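PDB 5GVJ: enoyl-[acyl-carrier-protein] reductase [FMN] from Thermotoga maritima, which probably catalyses the FMN- and NADH-dependent reduction of enoyl-acyl-carrier-protein intermediates in bacterial fatty-acid synthesis. Local coordinates for residues Gly69-Asp80 and Val93-Tyr104; Tyr208-Ile217 and Phe275-Glu286. The protein carries 1 engineered substitution. All coordinates share one frame; numbering follows the deposited sequence.

Contact 1 of 2, residues Gly69-Asp80 and Val93-Tyr104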
loop_
_atom_site.group_PDB
_atom_site.type_symbol
_atom_site.label_atom_id
_atom_site.label_comp_id
_atom_site.label_asym_id
_atom_site.label_seq_id
_atom_site.Cartn_x
_atom_site.Cartn_y
_atom_site.Cartn_z
ATOM N N GLY A 69 -12.860 -22.088 4.557
ATOM C CA GLY A 69 -11.783 -22.446 3.663
ATOM C C GLY A 69 -10.687 -23.219 4.373
ATOM O O GLY A 69 -10.617 -23.283 5.610
ATOM N N VAL A 70 -9.839 -23.838 3.556
ATOM C CA VAL A 70 -8.585 -24.437 3.989
ATOM C C VAL A 70 -7.476 -23.831 3.138
ATOM O O VAL A 70 -7.564 -23.840 1.904
ATOM C CB VAL A 70 -8.580 -25.969 3.845
ATOM C CG1 VAL A 70 -7.173 -26.500 4.079
ATOM C CG2 VAL A 70 -9.568 -26.614 4.826
ATOM N N ASN A 71 -6.445 -23.311 3.794
ATOM C CA ASN A 71 -5.260 -22.817 3.108
ATOM C C ASN A 71 -4.208 -23.917 3.035
ATOM O O ASN A 71 -3.846 -24.508 4.053
ATOM C CB ASN A 71 -4.685 -21.592 3.819
ATOM C CG ASN A 71 -3.445 -21.055 3.130
ATOM O OD1 ASN A 71 -3.507 -20.608 1.981
ATOM N ND2 ASN A 71 -2.313 -21.107 3.820
ATOM N N ILE A 72 -3.705 -24.171 1.833
ATOM C CA ILE A 72 -2.714 -25.211 1.593
ATOM C C ILE A 72 -1.424 -24.543 1.136
ATOM O O ILE A 72 -1.448 -23.700 0.230
ATOM C CB ILE A 72 -3.221 -26.220 0.549
ATOM C CG1 ILE A 72 -4.373 -27.038 1.147
ATOM C CG2 ILE A 72 -2.086 -27.112 0.053
ATOM C CD1 ILE A 72 -4.989 -28.001 0.192
ATOM N N ILE A 73 -0.309 -24.906 1.767
ATOM C CA ILE A 73 1.007 -24.410 1.369
ATOM C C ILE A 73 1.606 -25.363 0.340
ATOM O O ILE A 73 1.844 -26.541 0.634
ATOM C CB ILE A 73 1.941 -24.259 2.577
ATOM C CG1 ILE A 73 1.329 -23.314 3.609
ATOM C CG2 ILE A 73 3.292 -23.734 2.113
ATOM C CD1 ILE A 73 1.068 -21.935 3.066
ATOM N N LEU A 74 1.883 -24.840 -0.856
ATOM C CA LEU A 74 2.253 -25.687 -1.986
ATOM C C LEU A 74 3.577 -26.406 -1.765
ATOM O O LEU A 74 3.776 -27.501 -2.304
ATOM C CB LEU A 74 2.316 -24.848 -3.258
ATOM C CG LEU A 74 0.959 -24.363 -3.769
ATOM C CD1 LEU A 74 1.152 -23.247 -4.776
ATOM C CD2 LEU A 74 0.155 -25.514 -4.382
ATOM N N VAL A 75 4.492 -25.816 -0.986
ATOM C CA VAL A 75 5.793 -26.434 -0.737
ATOM C C VAL A 75 5.750 -27.476 0.369
ATOM O O VAL A 75 6.771 -28.119 0.644
ATOM C CB VAL A 75 6.849 -25.357 -0.403
ATOM C CG1 VAL A 75 6.919 -24.327 -1.517
ATOM C CG2 VAL A 75 6.529 -24.681 0.911
ATOM N N SER A 76 4.606 -27.671 1.009
ATOM C CA SER A 76 4.510 -28.704 2.026
ATOM C C SER A 76 4.716 -30.080 1.393
ATOM O O SER A 76 4.232 -30.335 0.285
ATOM C CB SER A 76 3.154 -28.646 2.728
ATOM O OG SER A 76 2.866 -29.883 3.360
ATOM N N PRO A 77 5.433 -30.983 2.064
ATOM C CA PRO A 77 5.551 -32.356 1.545
ATOM C C PRO A 77 4.223 -33.079 1.427
ATOM O O PRO A 77 4.134 -34.060 0.677
ATOM C CB PRO A 77 6.466 -33.046 2.569
ATOM C CG PRO A 77 6.340 -32.227 3.802
ATOM C CD PRO A 77 6.137 -30.809 3.346
ATOM N N TRP A 78 3.191 -32.642 2.147
ATOM C CA TRP A 78 1.895 -33.307 2.129
ATOM C C TRP A 78 0.877 -32.591 1.245
ATOM O O TRP A 78 -0.329 -32.818 1.396
ATOM C CB TRP A 78 1.345 -33.434 3.549
ATOM C CG TRP A 78 2.210 -34.221 4.493
ATOM C CD1 TRP A 78 3.131 -33.727 5.377
ATOM C CD2 TRP A 78 2.217 -35.643 4.662
ATOM N NE1 TRP A 78 3.713 -34.755 6.080
ATOM C CE2 TRP A 78 3.168 -35.941 5.661
ATOM C CE3 TRP A 78 1.513 -36.695 4.066
ATOM C CZ2 TRP A 78 3.434 -37.247 6.072
ATOM C CZ3 TRP A 78 1.778 -37.996 4.483
ATOM C CH2 TRP A 78 2.731 -38.256 5.472
ATOM N N ALA A 79 1.337 -31.754 0.312
ATOM C CA ALA A 79 0.418 -30.876 -0.411
ATOM C C ALA A 79 -0.584 -31.671 -1.244
ATOM O O ALA A 79 -1.794 -31.411 -1.182
ATOM C CB ALA A 79 1.206 -29.896 -1.286
ATOM N N ASP A 80 -0.103 -32.639 -2.037
ATOM C CA ASP A 80 -1.006 -33.488 -2.817
ATOM C C ASP A 80 -2.068 -34.128 -1.928
ATOM O O ASP A 80 -3.266 -34.085 -2.232
ATOM C CB ASP A 80 -0.230 -34.593 -3.544
ATOM C CG ASP A 80 0.817 -34.066 -4.495
ATOM O OD1 ASP A 80 1.844 -34.762 -4.654
ATOM O OD2 ASP A 80 0.618 -32.984 -5.097
ATOM N N VAL A 93 -14.076 -24.162 0.025
ATOM C CA VAL A 93 -13.158 -23.140 -0.479
ATOM C C VAL A 93 -11.737 -23.562 -0.140
ATOM O O VAL A 93 -11.456 -23.937 1.001
ATOM C CB VAL A 93 -13.441 -21.751 0.127
ATOM C CG1 VAL A 93 -12.496 -20.703 -0.491
ATOM C CG2 VAL A 93 -14.903 -21.360 -0.059
ATOM N N VAL A 94 -10.836 -23.505 -1.120
ATOM C CA VAL A 94 -9.425 -23.780 -0.872
ATOM C C VAL A 94 -8.601 -22.602 -1.373
ATOM O O VAL A 94 -8.750 -22.178 -2.525
ATOM C CB VAL A 94 -8.964 -25.104 -1.511
ATOM C CG1 VAL A 94 -7.456 -25.288 -1.342
ATOM C CG2 VAL A 94 -9.693 -26.275 -0.839
ATOM N N THR A 95 -7.763 -22.054 -0.495
ATOM C CA THR A 95 -6.763 -21.065 -0.871
ATOM C C THR A 95 -5.408 -21.749 -0.916
ATOM O O THR A 95 -5.199 -22.795 -0.297
ATOM C CB THR A 95 -6.711 -19.871 0.101
ATOM O OG1 THR A 95 -6.209 -20.276 1.379
ATOM C CG2 THR A 95 -8.076 -19.223 0.275
ATOM N N PHE A 96 -4.488 -21.151 -1.675
ATOM C CA PHE A 96 -3.144 -21.681 -1.833
ATOM C C PHE A 96 -2.128 -20.591 -1.547
ATOM O O PHE A 96 -2.373 -19.410 -1.809
ATOM C CB PHE A 96 -2.899 -22.218 -3.248
ATOM C CG PHE A 96 -3.588 -23.514 -3.539
ATOM C CD1 PHE A 96 -3.019 -24.717 -3.154
ATOM C CD2 PHE A 96 -4.800 -23.535 -4.215
ATOM C CE1 PHE A 96 -3.646 -25.921 -3.434
ATOM C CE2 PHE A 96 -5.430 -24.725 -4.494
ATOM C CZ PHE A 96 -4.849 -25.925 -4.104
ATOM N N GLY A 97 -0.978 -20.995 -1.009
ATOM C CA GLY A 97 0.140 -20.095 -0.864
ATOM C C GLY A 97 1.418 -20.732 -1.372
ATOM O O GLY A 97 1.525 -21.953 -1.511
ATOM N N ALA A 98 2.394 -19.865 -1.660
ATOM C CA ALA A 98 3.770 -20.260 -1.989
ATOM C C ALA A 98 3.863 -20.887 -3.379
ATOM O O ALA A 98 4.375 -21.994 -3.549
ATOM C CB ALA A 98 4.362 -21.193 -0.926
ATOM N N GLY A 99 3.364 -20.167 -4.384
ATOM C CA GLY A 99 3.661 -20.560 -5.740
ATOM C C GLY A 99 2.416 -20.682 -6.584
ATOM O O GLY A 99 1.381 -20.060 -6.311
ATOM N N ASN A 100 2.534 -21.503 -7.623
ATOM C CA ASN A 100 1.509 -21.634 -8.644
ATOM C C ASN A 100 0.757 -22.934 -8.417
ATOM O O ASN A 100 1.362 -24.010 -8.547
ATOM C CB ASN A 100 2.153 -21.621 -10.028
ATOM C CG ASN A 100 1.142 -21.578 -11.145
ATOM O OD1 ASN A 100 -0.022 -21.947 -10.974
ATOM N ND2 ASN A 100 1.585 -21.116 -12.313
ATOM N N PRO A 101 -0.546 -22.895 -8.085
ATOM C CA PRO A 101 -1.258 -24.137 -7.745
ATOM C C PRO A 101 -2.031 -24.708 -8.920
ATOM O O PRO A 101 -3.004 -25.445 -8.730
ATOM C CB PRO A 101 -2.208 -23.685 -6.633
ATOM C CG PRO A 101 -2.597 -22.287 -7.082
ATOM C CD PRO A 101 -1.391 -21.713 -7.849
ATOM N N THR A 102 -1.608 -24.353 -10.135
ATOM C CA THR A 102 -2.355 -24.719 -11.333
ATOM C C THR A 102 -2.624 -26.215 -11.387
ATOM O O THR A 102 -3.706 -26.644 -11.801
ATOM C CB THR A 102 -1.585 -24.272 -12.578
ATOM O OG1 THR A 102 -1.599 -22.839 -12.661
ATOM C CG2 THR A 102 -2.195 -24.877 -13.839
ATOM N N LYS A 103 -1.658 -27.025 -10.946
ATOM C CA LYS A 103 -1.785 -28.473 -11.076
ATOM C C LYS A 103 -2.967 -29.030 -10.292
ATOM O O LYS A 103 -3.417 -30.144 -10.580
ATOM C CB LYS A 103 -0.499 -29.161 -10.612
ATOM C CG LYS A 103 -0.304 -29.158 -9.094
ATOM C CD LYS A 103 1.103 -29.607 -8.703
ATOM C CE LYS A 103 1.414 -31.004 -9.236
ATOM N NZ LYS A 103 0.625 -32.088 -8.558
ATOM N N TYR A 104 -3.481 -28.292 -9.310
ATOM C CA TYR A 104 -4.588 -28.787 -8.498
ATOM C C TYR A 104 -5.932 -28.177 -8.854
ATOM O O TYR A 104 -6.963 -28.687 -8.398
ATOM C CB TYR A 104 -4.338 -28.495 -7.019
ATOM C CG TYR A 104 -3.101 -29.110 -6.440
ATOM C CD1 TYR A 104 -2.903 -30.482 -6.469
ATOM C CD2 TYR A 104 -2.146 -28.317 -5.823
ATOM C CE1 TYR A 104 -1.773 -31.045 -5.921
ATOM C CE2 TYR A 104 -1.018 -28.866 -5.270
ATOM C CZ TYR A 104 -0.834 -30.232 -5.313
ATOM O OH TYR A 104 0.298 -30.776 -4.746
HETATM O O HOH W 1 2.493 -28.778 -4.554
#
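Strands 69-73 and 93-97 pair in parallel, their short axes 4.6 Å apart and 24° from aligned, through a ladder that runs from V70 N bonding V93 O to L74 N bonding G97 O (3.0 Å, N-H...O 169°). With helix 79-88 between them, they form one right-handed beta-alpha-beta unit of the TIM barrel. Side chains alternate. On the face carrying N71 and T95, T95 OG1 donates to N71 OD1 at 2.8 Å, in the carbonyl plane on a lone pair; CG of N71 anti to its own N (chi1 180°) sets the amide beside the hydroxyl. On the other face, facing helix 79-88, I72 and F96 lie side by side, I72 CB 4.0 Å from F96 CD1. Just past the strand ends the L74 side chain packs between F96, P101 and Y104: CD2 is 3.5 Å from F96 CD1 and 3.7 Å from Y104 CE2, at that ring's edge. A water links L74 O, to which it donates, with Y104 OH. Thus an apolar layer fastens the sheet to its helix, whereas the N71-T95 bond helps to set the amide's rotation near the FMN site, N71 close to G21 and T95 to Q191, with no FMN bound in this chain.

Contact 2 of 2, residues Tyr208-Ile217 and Phe275-Glu286; sequences YKEKIVKASI and FAVGQSAGLIDE. Engineered in segment 275-286: A276 (natural residue Met). With NA (sodium ion), chain C.
Y208, I212 and I217 bury the most surface here, where helix 206-214 of this TIM-barrel protein meets the loop 275-286 over a sodium site. The Y208 ring packs against F275, whose CD2 sits 3.5 Å above one face, offset toward the rim; the centroids are 5.1 Å apart and the planes 42° apart, an oblique pair. Y208 OH donates a weak hydrogen bond to O of A276, engineered from methionine, and CE1 touches V277 CG1. Replacing Y208 by alanine is likely to leave F275 and V277 without the ring that packs on them and the A276 carbonyl without its weak donor. One turn on, I212 CG2 touches I284 CG2 at 3.9 Å and A281 CB at 4.0 Å, chi1 -69° setting that methyl anti to the backbone N. I217 CG2 meets G282 CA at 3.6 Å; a side chain at G282 would clash with I217 N, so the close backbone approach calls for glycine. Q279 reaches E149 and T151 of the second subunit. Backbone carbonyls of I212, V213 and A215, around the helix end, and of A281 and I284 converge on the sodium, with a water 2.5 Å from the ion as sixth ligand, itself donating to D285 OD1.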
loop_
_atom_site.group_PDB
_atom_site.type_symbol
_atom_site.label_atom_id
_atom_site.label_comp_id
_atom_site.label_asym_id
_atom_site.label_seq_id
_atom_site.Cartn_x
_atom_site.Cartn_y
_atom_site.Cartn_z
ATOM N N TYR A 208 1.533 -13.196 21.978
ATOM C CA TYR A 208 1.372 -12.863 20.567
ATOM C C TYR A 208 0.368 -11.731 20.405
ATOM O O TYR A 208 0.632 -10.745 19.707
ATOM C CB TYR A 208 0.926 -14.106 19.800
ATOM C CG TYR A 208 1.320 -14.164 18.345
ATOM C CD1 TYR A 208 0.748 -13.307 17.408
ATOM C CD2 TYR A 208 2.238 -15.103 17.899
ATOM C CE1 TYR A 208 1.105 -13.375 16.061
ATOM C CE2 TYR A 208 2.597 -15.179 16.559
ATOM C CZ TYR A 208 2.028 -14.313 15.646
ATOM O OH TYR A 208 2.384 -14.395 14.318
ATOM N N LYS A 209 -0.779 -11.842 21.079
ATOM C CA LYS A 209 -1.796 -10.797 21.006
ATOM C C LYS A 209 -1.275 -9.477 21.570
ATOM O O LYS A 209 -1.481 -8.409 20.978
ATOM C CB LYS A 209 -3.054 -11.246 21.751
ATOM C CG LYS A 209 -3.744 -12.455 21.100
ATOM C CD LYS A 209 -5.012 -12.848 21.844
ATOM C CE LYS A 209 -5.614 -14.154 21.306
ATOM N NZ LYS A 209 -6.856 -14.478 22.048
ATOM N N GLU A 210 -0.582 -9.535 22.707
ATOM C CA GLU A 210 -0.078 -8.315 23.328
ATOM C C GLU A 210 0.942 -7.623 22.431
ATOM O O GLU A 210 0.994 -6.391 22.376
ATOM C CB GLU A 210 0.545 -8.634 24.693
ATOM C CG GLU A 210 -0.446 -9.135 25.750
ATOM C CD GLU A 210 0.231 -9.856 26.925
ATOM O OE1 GLU A 210 -0.495 -10.448 27.766
ATOM O OE2 GLU A 210 1.486 -9.836 27.002
ATOM N N LYS A 211 1.781 -8.398 21.739
ATOM C CA LYS A 211 2.774 -7.787 20.862
ATOM C C LYS A 211 2.114 -7.081 19.682
ATOM O O LYS A 211 2.561 -6.002 19.274
ATOM C CB LYS A 211 3.779 -8.836 20.381
ATOM C CG LYS A 211 4.704 -9.304 21.498
ATOM C CD LYS A 211 5.567 -8.139 21.981
ATOM C CE LYS A 211 5.866 -8.236 23.481
ATOM N NZ LYS A 211 7.325 -8.276 23.788
ATOM N N ILE A 212 1.045 -7.658 19.133
ATOM C CA ILE A 212 0.324 -7.003 18.039
ATOM C C ILE A 212 -0.259 -5.677 18.511
ATOM O O ILE A 212 -0.137 -4.643 17.841
ATOM C CB ILE A 212 -0.770 -7.931 17.488
ATOM C CG1 ILE A 212 -0.139 -9.130 16.763
ATOM C CG2 ILE A 212 -1.743 -7.150 16.579
ATOM C CD1 ILE A 212 -1.154 -10.201 16.350
ATOM N N VAL A 213 -0.916 -5.695 19.672
ATOM C CA VAL A 213 -1.489 -4.481 20.238
ATOM C C VAL A 213 -0.416 -3.412 20.406
ATOM O O VAL A 213 -0.599 -2.256 20.014
ATOM C CB VAL A 213 -2.178 -4.798 21.577
ATOM C CG1 VAL A 213 -2.427 -3.529 22.362
ATOM C CG2 VAL A 213 -3.479 -5.554 21.332
ATOM N N LYS A 214 0.722 -3.786 20.990
ATOM C CA LYS A 214 1.737 -2.783 21.301
ATOM C C LYS A 214 2.478 -2.328 20.054
ATOM O O LYS A 214 2.978 -1.201 20.013
ATOM C CB LYS A 214 2.731 -3.338 22.322
ATOM C CG LYS A 214 2.183 -3.445 23.741
ATOM C CD LYS A 214 3.193 -4.149 24.644
ATOM C CE LYS A 214 2.820 -4.014 26.120
ATOM N NZ LYS A 214 1.802 -5.014 26.530
ATOM N N ALA A 215 2.556 -3.180 19.034
ATOM C CA ALA A 215 3.379 -2.890 17.867
ATOM C C ALA A 215 2.841 -1.686 17.103
ATOM O O ALA A 215 1.628 -1.528 16.941
ATOM C CB ALA A 215 3.429 -4.101 16.937
ATOM N N SER A 216 3.756 -0.842 16.620
ATOM C CA SER A 216 3.417 0.283 15.759
ATOM C C SER A 216 3.530 -0.118 14.287
ATOM O O SER A 216 3.910 -1.241 13.950
ATOM C CB SER A 216 4.344 1.461 16.041
ATOM O OG SER A 216 5.620 1.169 15.507
ATOM N N ILE A 217 3.237 0.829 13.385
ATOM C CA ILE A 217 3.321 0.529 11.955
ATOM C C ILE A 217 4.759 0.297 11.504
ATOM O O ILE A 217 4.981 -0.241 10.412
ATOM C CB ILE A 217 2.667 1.647 11.114
ATOM C CG1 ILE A 217 3.402 2.976 11.315
ATOM C CG2 ILE A 217 1.184 1.782 11.473
ATOM C CD1 ILE A 217 2.793 4.135 10.515
ATOM N N PHE A 275 7.439 -13.896 14.944
ATOM C CA PHE A 275 6.112 -13.307 15.099
ATOM C C PHE A 275 5.699 -12.708 13.756
ATOM O O PHE A 275 5.881 -11.518 13.502
ATOM C CB PHE A 275 6.116 -12.288 16.232
ATOM C CG PHE A 275 6.232 -12.921 17.590
ATOM C CD1 PHE A 275 7.467 -13.326 18.079
ATOM C CD2 PHE A 275 5.103 -13.146 18.361
ATOM C CE1 PHE A 275 7.575 -13.926 19.329
ATOM C CE2 PHE A 275 5.205 -13.744 19.613
ATOM C CZ PHE A 275 6.442 -14.134 20.091
ATOM N N ALA A 276 5.137 -13.560 12.897
ATOM C CA ALA A 276 4.742 -13.198 11.531
ATOM C C ALA A 276 3.484 -12.343 11.585
ATOM O O ALA A 276 2.360 -12.846 11.552
ATOM C CB ALA A 276 4.510 -14.451 10.695
ATOM N N VAL A 277 3.668 -11.031 11.680
ATOM C CA VAL A 277 2.547 -10.102 11.696
ATOM C C VAL A 277 2.855 -8.971 10.721
ATOM O O VAL A 277 4.017 -8.622 10.487
ATOM C CB VAL A 277 2.240 -9.559 13.122
ATOM C CG1 VAL A 277 2.716 -10.529 14.207
ATOM C CG2 VAL A 277 2.807 -8.189 13.332
ATOM N N GLY A 278 1.796 -8.419 10.126
ATOM C CA GLY A 278 1.937 -7.406 9.105
ATOM C C GLY A 278 1.970 -6.007 9.681
ATOM O O GLY A 278 1.809 -5.789 10.881
ATOM N N GLN A 279 2.186 -5.038 8.784
ATOM C CA GLN A 279 2.246 -3.648 9.209
ATOM C C GLN A 279 0.918 -3.179 9.771
ATOM O O GLN A 279 0.889 -2.210 10.538
ATOM C CB GLN A 279 2.684 -2.751 8.031
ATOM C CG GLN A 279 4.127 -3.000 7.593
ATOM C CD GLN A 279 4.587 -2.042 6.503
ATOM O OE1 GLN A 279 3.807 -1.229 6.013
ATOM N NE2 GLN A 279 5.862 -2.134 6.123
ATOM N N SER A 280 -0.183 -3.859 9.436
ATOM C CA SER A 280 -1.459 -3.455 10.015
ATOM C C SER A 280 -1.512 -3.648 11.527
ATOM O O SER A 280 -2.475 -3.191 12.146
ATOM C CB SER A 280 -2.623 -4.217 9.373
ATOM O OG SER A 280 -2.612 -5.565 9.776
ATOM N N ALA A 281 -0.515 -4.294 12.143
ATOM C CA ALA A 281 -0.501 -4.338 13.607
ATOM C C ALA A 281 -0.482 -2.934 14.202
ATOM O O ALA A 281 -1.071 -2.700 15.261
ATOM C CB ALA A 281 0.691 -5.155 14.117
ATOM N N GLY A 282 0.134 -1.971 13.512
ATOM C CA GLY A 282 0.133 -0.606 14.012
ATOM C C GLY A 282 -1.224 0.062 14.005
ATOM O O GLY A 282 -1.381 1.125 14.614
ATOM N N LEU A 283 -2.202 -0.532 13.330
ATOM C CA LEU A 283 -3.569 -0.045 13.325
ATOM C C LEU A 283 -4.429 -0.737 14.373
ATOM O O LEU A 283 -5.611 -0.407 14.513
ATOM C CB LEU A 283 -4.190 -0.259 11.944
ATOM C CG LEU A 283 -3.462 0.384 10.774
ATOM C CD1 LEU A 283 -4.051 -0.122 9.456
ATOM C CD2 LEU A 283 -3.571 1.897 10.908
ATOM N N ILE A 284 -3.869 -1.702 15.090
ATOM C CA ILE A 284 -4.619 -2.528 16.028
ATOM C C ILE A 284 -4.198 -2.134 17.438
ATOM O O ILE A 284 -3.025 -2.271 17.812
ATOM C CB ILE A 284 -4.385 -4.017 15.757
ATOM C CG1 ILE A 284 -5.006 -4.399 14.404
ATOM C CG2 ILE A 284 -4.957 -4.876 16.889
ATOM C CD1 ILE A 284 -4.457 -5.688 13.836
ATOM N N ASP A 285 -5.146 -1.620 18.209
ATOM C CA ASP A 285 -4.856 -1.138 19.549
ATOM C C ASP A 285 -5.573 -1.908 20.638
ATOM O O ASP A 285 -5.433 -1.557 21.818
ATOM C CB ASP A 285 -5.206 0.342 19.665
ATOM C CG ASP A 285 -4.396 1.175 18.719
ATOM O OD1 ASP A 285 -3.150 1.073 18.767
ATOM O OD2 ASP A 285 -5.007 1.876 17.895
ATOM N N GLU A 286 -6.333 -2.939 20.290
ATOM C CA GLU A 286 -6.957 -3.749 21.327
ATOM C C GLU A 286 -7.451 -5.047 20.713
ATOM O O GLU A 286 -7.698 -5.137 19.505
ATOM C CB GLU A 286 -8.100 -3.008 22.027
ATOM C CG GLU A 286 -9.201 -2.541 21.119
ATOM C CD GLU A 286 -10.358 -1.931 21.889
ATOM O OE1 GLU A 286 -10.855 -2.582 22.830
ATOM O OE2 GLU A 286 -10.762 -0.797 21.565
HETATM NA NA NA C . -0.709 -2.315 17.545
HETATM O O HOH W 2 -1.634 -0.090 21.088
HETATM O O HOH W 3 -0.966 0.167 17.658
#

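Contact 1 comes first along the chain and closes before contact 2 opens; their centres lie 27 Å apart, on opposite sides of the chain's centre, and their nearest atoms about 11 Å apart, so they do not touch. Contact 1 joins two neighbouring strands of the eight-stranded parallel barrel sheet, whereas contact 2 belongs to no strand pair: it ties helix 206-214 to the loop ahead of the C-terminal helix 290-309. Contact 1 nears the FMN site through N71 and T95, contact 2 through its residue S280, though no FMN is bound to this chain; sheet and loop thus probably approach the cofactor from different directions. Contact 2 also reaches the second subunit, which contact 1 does not touch.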